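Local coordinates for LYND (Lyngbya aestuarii, PDB 4V1T), which probably catalyses the ATP-dependent, YcaO-type cyclodehydration of cysteine residues in precursor peptides to thiazolines during cyanobactin maturation, at residues Cys422-Glu426 against Ile725-Val729; Tyr428-Gln433 against Gln720-Ile725; Thr537-Ile542 against Asn728-Val732. One frame throughout, in Å; residues are numbered along the deposited sequence.

Contact 1: residues Cys422-Glu426 against Ile725-Val729. With MG (magnesium ion), chain M; ADP (adenosine-5'-diphosphate), chain L.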
loop_
_atom_site.group_PDB
_atom_site.type_symbol
_atom_site.label_atom_id
_atom_site.label_comp_id
_atom_site.label_asym_id
_atom_site.label_seq_id
_atom_site.Cartn_x
_atom_site.Cartn_y
_atom_site.Cartn_z
ATOM N N CYS B 422 15.514 2.493 -2.388
ATOM C CA CYS B 422 16.602 3.426 -2.636
ATOM C C CYS B 422 17.838 2.742 -3.221
ATOM O O CYS B 422 18.591 3.375 -3.960
ATOM C CB CYS B 422 16.959 4.175 -1.349
ATOM S SG CYS B 422 15.638 5.287 -0.777
ATOM N N GLU B 423 18.044 1.462 -2.925
ATOM C CA GLU B 423 19.150 0.732 -3.555
ATOM C C GLU B 423 18.856 0.529 -5.025
ATOM O O GLU B 423 19.741 0.626 -5.870
ATOM C CB GLU B 423 19.398 -0.632 -2.889
ATOM C CG GLU B 423 20.860 -1.074 -2.966
ATOM C CD GLU B 423 21.091 -2.523 -2.570
ATOM O OE1 GLU B 423 20.561 -3.434 -3.247
ATOM O OE2 GLU B 423 21.823 -2.748 -1.582
ATOM N N ALA B 424 17.598 0.245 -5.338
ATOM C CA ALA B 424 17.209 0.015 -6.729
ATOM C C ALA B 424 17.413 1.296 -7.562
ATOM O O ALA B 424 17.907 1.247 -8.689
ATOM C CB ALA B 424 15.773 -0.466 -6.801
ATOM N N VAL B 425 17.052 2.443 -6.990
ATOM C CA VAL B 425 17.259 3.725 -7.656
ATOM C C VAL B 425 18.746 4.090 -7.683
ATOM O O VAL B 425 19.223 4.719 -8.624
ATOM C CB VAL B 425 16.466 4.850 -6.966
ATOM C CG1 VAL B 425 16.761 6.195 -7.610
ATOM C CG2 VAL B 425 14.978 4.556 -7.025
ATOM N N GLU B 426 19.469 3.684 -6.646
ATOM C CA GLU B 426 20.901 3.883 -6.582
ATOM C C GLU B 426 21.584 3.164 -7.746
ATOM O O GLU B 426 22.417 3.740 -8.435
ATOM C CB GLU B 426 21.449 3.367 -5.244
ATOM C CG GLU B 426 22.981 3.394 -5.116
ATOM C CD GLU B 426 23.520 2.239 -4.282
ATOM O OE1 GLU B 426 22.979 1.984 -3.187
ATOM O OE2 GLU B 426 24.482 1.575 -4.727
ATOM N N ILE B 725 14.685 11.423 -11.710
ATOM C CA ILE B 725 14.601 10.520 -10.562
ATOM C C ILE B 725 14.355 11.299 -9.278
ATOM O O ILE B 725 13.452 10.967 -8.506
ATOM C CB ILE B 725 15.896 9.700 -10.407
ATOM C CG1 ILE B 725 16.108 8.802 -11.628
ATOM C CG2 ILE B 725 15.878 8.871 -9.128
ATOM C CD1 ILE B 725 15.045 7.737 -11.816
ATOM N N GLY B 726 15.168 12.331 -9.054
ATOM C CA GLY B 726 15.009 13.210 -7.897
ATOM C C GLY B 726 15.872 12.781 -6.729
ATOM O O GLY B 726 16.660 13.567 -6.208
ATOM N N LEU B 727 15.716 11.529 -6.315
ATOM C CA LEU B 727 16.529 10.960 -5.242
ATOM C C LEU B 727 18.008 11.112 -5.550
ATOM O O LEU B 727 18.474 10.733 -6.624
ATOM C CB LEU B 727 16.198 9.477 -5.048
ATOM C CG LEU B 727 16.878 8.785 -3.868
ATOM C CD1 LEU B 727 16.327 9.307 -2.541
ATOM C CD2 LEU B 727 16.715 7.276 -3.966
ATOM N N ASN B 728 18.748 11.668 -4.601
ATOM C CA ASN B 728 20.171 11.892 -4.790
ATOM C C ASN B 728 20.945 10.592 -4.796
ATOM O O ASN B 728 20.745 9.742 -3.937
ATOM C CB ASN B 728 20.715 12.816 -3.708
ATOM C CG ASN B 728 20.117 14.209 -3.781
ATOM O OD1 ASN B 728 19.375 14.623 -2.898
ATOM N ND2 ASN B 728 20.448 14.939 -4.837
ATOM N N VAL B 729 21.823 10.441 -5.781
ATOM C CA VAL B 729 22.713 9.299 -5.865
ATOM C C VAL B 729 24.123 9.782 -6.169
ATOM O O VAL B 729 24.324 10.611 -7.062
ATOM C CB VAL B 729 22.262 8.301 -6.946
ATOM C CG1 VAL B 729 23.192 7.085 -6.981
ATOM C CG2 VAL B 729 20.832 7.858 -6.692
HETATM MG MG MG M . 22.626 -3.857 -0.123
HETATM P PB ADP L . 23.878 -1.426 1.566
HETATM O O1B ADP L . 24.893 -0.572 0.850
HETATM O O2B ADP L . 24.472 -2.335 2.603
HETATM O O3B ADP L . 22.924 -2.097 0.625
HETATM P PA ADP L . 21.458 -0.331 2.749
HETATM O O1A ADP L . 21.260 0.207 4.143
HETATM O O2A ADP L . 20.828 -1.661 2.378
HETATM O O3A ADP L . 23.042 -0.328 2.413
HETATM O "O5'" ADP L . 20.925 0.776 1.727
HETATM C "C5'" ADP L . 20.761 0.487 0.352
HETATM C "C4'" ADP L . 20.725 1.806 -0.403
HETATM O "O4'" ADP L . 19.530 2.520 -0.095
HETATM C "C3'" ADP L . 21.872 2.714 0.000
HETATM O "O3'" ADP L . 22.303 3.421 -1.156
HETATM C "C2'" ADP L . 21.291 3.695 0.990
HETATM O "O2'" ADP L . 21.887 4.991 0.893
HETATM C "C1'" ADP L . 19.834 3.747 0.572
HETATM N N9 ADP L . 18.951 3.952 1.744
HETATM C C8 ADP L . 18.769 3.100 2.776
HETATM N N7 ADP L . 17.877 3.608 3.661
HETATM C C5 ADP L . 17.477 4.798 3.191
HETATM C C6 ADP L . 16.549 5.856 3.638
HETATM N N6 ADP L . 15.874 5.698 4.798
HETATM N N1 ADP L . 16.414 6.954 2.864
HETATM C C2 ADP L . 17.092 7.100 1.711
HETATM N N3 ADP L . 17.955 6.172 1.244
HETATM C C4 ADP L . 18.188 5.026 1.927
HETATM O O HOH W 1 22.978 -5.027 1.509
HETATM O O HOH W 2 20.527 -3.370 0.640
HETATM O O HOH W 3 21.559 -5.086 -1.350
#
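V425 of helix 413-429 overlaps I725 and L727 chiefly with one methyl, CG1. This branch lies opposite the backbone N (chi1 176°), which turns it out from the helix toward 725-729. There V425 CG1 is modelled 3.2 Å from I725 CG2, an approach so short that its exact value is doubtful, and the side chains lie alongside one another, pointing opposite ways. On L727, V425 CG1 rests 3.8 Å from CD2. The same leucine methyl meets the helix a second time, L727 CD2 lying 3.9 Å from C422 SG, so L727 bridges C422 and V425, about one helical turn apart. V729 enters farther along, its side chain at about a right angle to that of E426, with V729 CG1 3.7 Å from E426 O. No hydrogen bond joins the two segments; the interface is buried and apolar.

The same helical turn serves the nucleotide. C422 SG, besides touching L727, sits 3.2 Å from N3 of the ADP adenine. E426 OE1 accepts a 2.6 Å hydrogen bond from the ribose O3' of ADP. E423, pointing away from 725-729, extends to a magnesium ion, which its OE2 binds at 2.0 Å alongside ADP O3B, three waters and one further atom; its other oxygen, OE1, accepts from S407 N. This is the ADP-magnesium pocket of the YcaO domain, backed by the V425, L727 and V729 packing. A534 of strand 532-535, the neighbour of strand 728-733, touches E426, L727 and V729, while T351 and Y355 of helix 348-355 touch C422 and L727.

Contact 2: residues Tyr428-Gln433 against Gln720-Ile725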
loop_
_atom_site.group_PDB
_atom_site.type_symbol
_atom_site.label_atom_id
_atom_site.label_comp_id
_atom_site.label_asym_id
_atom_site.label_seq_id
_atom_site.Cartn_x
_atom_site.Cartn_y
_atom_site.Cartn_z
ATOM N N TYR B 428 20.266 2.100 -10.570
ATOM C CA TYR B 428 19.864 2.664 -11.857
ATOM C C TYR B 428 20.629 3.949 -12.181
ATOM O O TYR B 428 21.115 4.126 -13.293
ATOM C CB TYR B 428 18.357 2.933 -11.889
ATOM C CG TYR B 428 17.935 3.834 -13.038
ATOM C CD1 TYR B 428 17.652 3.310 -14.289
ATOM C CD2 TYR B 428 17.837 5.212 -12.867
ATOM C CE1 TYR B 428 17.281 4.128 -15.340
ATOM C CE2 TYR B 428 17.467 6.044 -13.914
ATOM C CZ TYR B 428 17.185 5.498 -15.147
ATOM O OH TYR B 428 16.814 6.322 -16.182
ATOM N N SER B 429 20.734 4.830 -11.196
ATOM C CA SER B 429 21.302 6.157 -11.390
ATOM C C SER B 429 22.776 6.119 -11.744
ATOM O O SER B 429 23.314 7.085 -12.262
ATOM C CB SER B 429 21.099 7.000 -10.125
ATOM O OG SER B 429 19.716 7.234 -9.889
ATOM N N GLY B 430 23.425 4.998 -11.461
ATOM C CA GLY B 430 24.840 4.841 -11.739
ATOM C C GLY B 430 25.143 4.369 -13.149
ATOM O O GLY B 430 26.303 4.340 -13.558
ATOM N N ILE B 431 24.107 3.992 -13.893
ATOM C CA ILE B 431 24.290 3.435 -15.221
ATOM C C ILE B 431 24.591 4.514 -16.250
ATOM O O ILE B 431 23.980 5.579 -16.253
ATOM C CB ILE B 431 23.061 2.636 -15.669
ATOM C CG1 ILE B 431 22.816 1.461 -14.714
ATOM C CG2 ILE B 431 23.253 2.110 -17.094
ATOM C CD1 ILE B 431 21.441 0.831 -14.853
ATOM N N PHE B 432 25.528 4.214 -17.138
ATOM C CA PHE B 432 25.958 5.163 -18.156
ATOM C C PHE B 432 24.899 5.293 -19.248
ATOM O O PHE B 432 24.629 4.338 -19.969
ATOM C CB PHE B 432 27.301 4.724 -18.743
ATOM C CG PHE B 432 27.831 5.638 -19.812
ATOM C CD1 PHE B 432 28.400 6.857 -19.487
ATOM C CD2 PHE B 432 27.780 5.263 -21.141
ATOM C CE1 PHE B 432 28.900 7.686 -20.472
ATOM C CE2 PHE B 432 28.267 6.091 -22.129
ATOM C CZ PHE B 432 28.830 7.303 -21.792
ATOM N N GLN B 433 24.304 6.480 -19.363
ATOM C CA GLN B 433 23.280 6.750 -20.376
ATOM C C GLN B 433 23.859 7.384 -21.646
ATOM O O GLN B 433 23.314 7.212 -22.740
ATOM C CB GLN B 433 22.202 7.672 -19.807
ATOM C CG GLN B 433 21.487 7.127 -18.584
ATOM C CD GLN B 433 20.392 8.053 -18.094
ATOM O OE1 GLN B 433 19.967 8.967 -18.807
ATOM N NE2 GLN B 433 19.926 7.823 -16.869
ATOM N N GLN B 720 25.669 11.413 -9.318
ATOM C CA GLN B 720 24.975 10.647 -10.340
ATOM C C GLN B 720 23.472 10.930 -10.349
ATOM O O GLN B 720 22.713 10.246 -11.032
ATOM C CB GLN B 720 25.204 9.150 -10.106
ATOM C CG GLN B 720 26.659 8.718 -10.150
ATOM C CD GLN B 720 26.830 7.244 -9.854
ATOM O OE1 GLN B 720 26.104 6.672 -9.034
ATOM N NE2 GLN B 720 27.799 6.613 -10.518
ATOM N N THR B 721 23.043 11.930 -9.586
ATOM C CA THR B 721 21.618 12.246 -9.463
ATOM C C THR B 721 21.005 12.573 -10.821
ATOM O O THR B 721 21.482 13.457 -11.543
ATOM C CB THR B 721 21.405 13.437 -8.520
ATOM O OG1 THR B 721 21.971 13.143 -7.235
ATOM C CG2 THR B 721 19.920 13.744 -8.361
ATOM N N ARG B 722 19.938 11.859 -11.164
ATOM C CA ARG B 722 19.215 12.110 -12.406
ATOM C C ARG B 722 17.990 12.961 -12.082
ATOM O O ARG B 722 17.228 12.605 -11.190
ATOM C CB ARG B 722 18.805 10.793 -13.056
ATOM C CG ARG B 722 19.922 9.756 -13.129
ATOM C CD ARG B 722 20.951 10.093 -14.196
ATOM N NE ARG B 722 22.128 9.222 -14.123
ATOM C CZ ARG B 722 23.038 9.102 -15.087
ATOM N NH1 ARG B 722 22.923 9.786 -16.224
ATOM N NH2 ARG B 722 24.068 8.291 -14.923
ATOM N N PRO B 723 17.801 14.098 -12.789
ATOM C CA PRO B 723 16.699 15.005 -12.430
ATOM C C PRO B 723 15.313 14.379 -12.531
ATOM O O PRO B 723 14.417 14.777 -11.798
ATOM C CB PRO B 723 16.825 16.142 -13.453
ATOM C CG PRO B 723 18.216 16.067 -13.951
ATOM C CD PRO B 723 18.589 14.622 -13.914
ATOM N N ASP B 724 15.139 13.432 -13.445
ATOM C CA ASP B 724 13.867 12.729 -13.602
ATOM C C ASP B 724 13.641 11.696 -12.487
ATOM O O ASP B 724 12.541 11.154 -12.348
ATOM C CB ASP B 724 13.806 12.041 -14.977
ATOM C CG ASP B 724 14.940 11.046 -15.191
ATOM O OD1 ASP B 724 16.043 11.280 -14.658
ATOM O OD2 ASP B 724 14.726 10.044 -15.900
ATOM N N ILE B 725 14.685 11.423 -11.710
ATOM C CA ILE B 725 14.601 10.520 -10.562
ATOM C C ILE B 725 14.355 11.299 -9.278
ATOM O O ILE B 725 13.452 10.967 -8.506
ATOM C CB ILE B 725 15.896 9.700 -10.407
ATOM C CG1 ILE B 725 16.108 8.802 -11.628
ATOM C CG2 ILE B 725 15.878 8.871 -9.128
ATOM C CD1 ILE B 725 15.045 7.737 -11.816
HETATM O O HOH W 4 17.383 9.072 -16.223
HETATM O O HOH W 5 19.026 9.789 -9.225
HETATM O O HOH W 6 20.452 11.307 -17.380
#
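R722, in the loop of the beta-hairpin formed by strands 716-719 and 728-733, grips the carbonyl of S429 side-on. Two nitrogens share one acceptor: R722 NE is 3.1 Å and R722 NH2 3.0 Å from S429 O, both bent (148° and 149° at the hydrogen). The oxygen lies in the guanidinium plane, whereas both donors come from the same face of the carbonyl's plane, NH2 well above it. I431 O is equally near NH2, but at an angle too poor for a bond. R722 NH1 is paired with E436 in a salt bridge and also donates to a water that in turn donates to Q433 OE1. Over one guanidinium face the Q433 amide stacks nearly flat, the planes 12° apart, with Q433 NE2 3.6 Å from R722 NH1.

Q433 NE2 donates to another water, which also meets Y428 OH and donates to D724 OD2; this carboxylate oxygen has salt bridges to R210 and R308 as well, and D724 OD1 is hydrogen-bonded to Q310. S429 OG is bonded to V425 O within its own helix and accepts from a third water, to which R722 N donates. The apolar part is small: I725 reaches the Y428 ring obliquely, its CD1 3.6 Å from Y428 CE2.

Contact 3: residues Thr537-Ile542 against Asn728-Val732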
loop_
_atom_site.group_PDB
_atom_site.type_symbol
_atom_site.label_atom_id
_atom_site.label_comp_id
_atom_site.label_asym_id
_atom_site.label_seq_id
_atom_site.Cartn_x
_atom_site.Cartn_y
_atom_site.Cartn_z
ATOM N N THR B 537 19.283 13.645 0.549
ATOM C CA THR B 537 20.100 14.798 0.215
ATOM C C THR B 537 21.454 14.312 -0.292
ATOM O O THR B 537 21.802 13.152 -0.111
ATOM C CB THR B 537 20.323 15.710 1.429
ATOM O OG1 THR B 537 21.272 15.101 2.311
ATOM C CG2 THR B 537 19.022 15.959 2.186
ATOM N N LEU B 538 22.215 15.206 -0.911
ATOM C CA LEU B 538 23.554 14.881 -1.384
ATOM C C LEU B 538 24.448 14.467 -0.233
ATOM O O LEU B 538 25.170 13.487 -0.327
ATOM C CB LEU B 538 24.194 16.076 -2.108
ATOM C CG LEU B 538 23.910 16.250 -3.597
ATOM C CD1 LEU B 538 24.560 17.536 -4.087
ATOM C CD2 LEU B 538 24.397 15.050 -4.404
ATOM N N GLU B 539 24.405 15.233 0.852
ATOM C CA GLU B 539 25.324 14.998 1.969
ATOM C C GLU B 539 24.969 13.703 2.688
ATOM O O GLU B 539 25.825 13.069 3.296
ATOM C CB GLU B 539 25.356 16.187 2.940
ATOM C CG GLU B 539 24.090 17.021 3.021
ATOM C CD GLU B 539 23.958 18.034 1.896
ATOM O OE1 GLU B 539 24.919 18.782 1.654
ATOM O OE2 GLU B 539 22.888 18.071 1.249
ATOM N N GLU B 540 23.702 13.314 2.608
ATOM C CA GLU B 540 23.243 12.051 3.174
ATOM C C GLU B 540 23.818 10.896 2.376
ATOM O O GLU B 540 24.297 9.904 2.931
ATOM C CB GLU B 540 21.716 11.992 3.146
ATOM C CG GLU B 540 21.082 11.172 4.251
ATOM C CD GLU B 540 19.559 11.227 4.197
ATOM O OE1 GLU B 540 18.979 12.216 4.697
ATOM O OE2 GLU B 540 18.947 10.293 3.627
ATOM N N ALA B 541 23.767 11.030 1.061
ATOM C CA ALA B 541 24.272 10.003 0.169
ATOM C C ALA B 541 25.797 9.887 0.250
ATOM O O ALA B 541 26.345 8.782 0.208
ATOM C CB ALA B 541 23.832 10.296 -1.256
ATOM N N ILE B 542 26.474 11.026 0.355
ATOM C CA ILE B 542 27.926 11.047 0.479
ATOM C C ILE B 542 28.382 10.355 1.760
ATOM O O ILE B 542 29.334 9.589 1.742
ATOM C CB ILE B 542 28.466 12.489 0.456
ATOM C CG1 ILE B 542 28.285 13.089 -0.940
ATOM C CG2 ILE B 542 29.946 12.519 0.839
ATOM C CD1 ILE B 542 28.586 14.573 -1.014
ATOM N N ASN B 728 18.748 11.668 -4.601
ATOM C CA ASN B 728 20.171 11.892 -4.790
ATOM C C ASN B 728 20.945 10.592 -4.796
ATOM O O ASN B 728 20.745 9.742 -3.937
ATOM C CB ASN B 728 20.715 12.816 -3.708
ATOM C CG ASN B 728 20.117 14.209 -3.781
ATOM O OD1 ASN B 728 19.375 14.623 -2.898
ATOM N ND2 ASN B 728 20.448 14.939 -4.837
ATOM N N VAL B 729 21.823 10.441 -5.781
ATOM C CA VAL B 729 22.713 9.299 -5.865
ATOM C C VAL B 729 24.123 9.782 -6.169
ATOM O O VAL B 729 24.324 10.611 -7.062
ATOM C CB VAL B 729 22.262 8.301 -6.946
ATOM C CG1 VAL B 729 23.192 7.085 -6.981
ATOM C CG2 VAL B 729 20.832 7.858 -6.692
ATOM N N VAL B 730 25.099 9.251 -5.431
ATOM C CA VAL B 730 26.505 9.606 -5.642
ATOM C C VAL B 730 27.399 8.381 -5.655
ATOM O O VAL B 730 27.009 7.307 -5.201
ATOM C CB VAL B 730 27.034 10.534 -4.544
ATOM C CG1 VAL B 730 26.254 11.842 -4.508
ATOM C CG2 VAL B 730 26.972 9.834 -3.196
ATOM N N LYS B 731 28.604 8.557 -6.176
ATOM C CA LYS B 731 29.672 7.597 -5.956
ATOM C C LYS B 731 30.804 8.334 -5.276
ATOM O O LYS B 731 31.331 9.300 -5.822
ATOM C CB LYS B 731 30.146 6.954 -7.262
ATOM C CG LYS B 731 31.331 6.007 -7.081
ATOM C CD LYS B 731 31.659 5.242 -8.356
ATOM C CE LYS B 731 32.681 4.131 -8.104
ATOM N NZ LYS B 731 32.075 2.958 -7.402
ATOM N N VAL B 732 31.144 7.891 -4.067
ATOM C CA VAL B 732 32.273 8.428 -3.330
ATOM C C VAL B 732 33.503 7.559 -3.577
ATOM O O VAL B 732 33.428 6.336 -3.463
ATOM C CB VAL B 732 31.986 8.475 -1.831
ATOM C CG1 VAL B 732 33.107 9.183 -1.103
ATOM C CG2 VAL B 732 30.646 9.165 -1.572
#
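L538 and V730 meet at an oblique angle, L538 CD2 lying 3.7 Å from V730 CG1, while the second methyl of the valine turns toward the next turn of helix 538-561. V730 owes this reach to its first torsion (chi1 -61°), which sets CG2 in the crowded position between backbone N and carbonyl carbon and CG1 opposite the carbonyl. CG2 thus packs over the backbone of A541, 3.6 Å from A541 O and 3.7 Å from A541 CB, where the short alanine side chain lets helix and strand come close. I542 stands at about a right angle to both valines and divides its branches between them: I542 CG1 is 4.2 Å from V730 CG2, and I542 CG2 is likewise 4.2 Å from V732 CG2. V732 CG2 also rests on the helix backbone near I542 O.

At the other end N728 crosses L538 at about a right angle and lies against the first residues of the helix, N728 CB 3.8 Å from T537 C. T537 is the N-cap: its OG1 accepts from E540 N at 3.0 Å, tying off the first turn just where the strand passes. No hydrogen bond links the two segments. Their axes approach to 7.4 Å and cross at -40°, running in broadly the same direction.

N728, V730 and V732 point to this helix; V729 and K731 point away, V729 facing helix 413-429. Helix 538-561 therefore lies on one face of strand 728-733, and helix 413-429 on the other at V729. The strand is bonded to strand 532-535 along one edge and to 716-719 along the other, with V717 of the latter touching both I542 and V730.

In the fold
All three contacts gather within the YcaO domain, centres 8 Å (contacts 1 and 2), 9 Å (1 and 3) and 12 Å (2 and 3) apart. Helix 413-429 holds the first segment of contact 1 and the start of that of contact 2, and strand 728-733 unites contacts 1 and 3, which share N728 and V729. Along the chain, contact 2 is nested inside the loop closed by contact 1, whereas contacts 2 and 3 cross. V729 is the junction: its O is within 2.7 Å of Q720 N, a probable hydrogen bond. One late hairpin thus packs on two earlier helices, and the one that binds ADP and magnesium meets it across some 300 residues of chain.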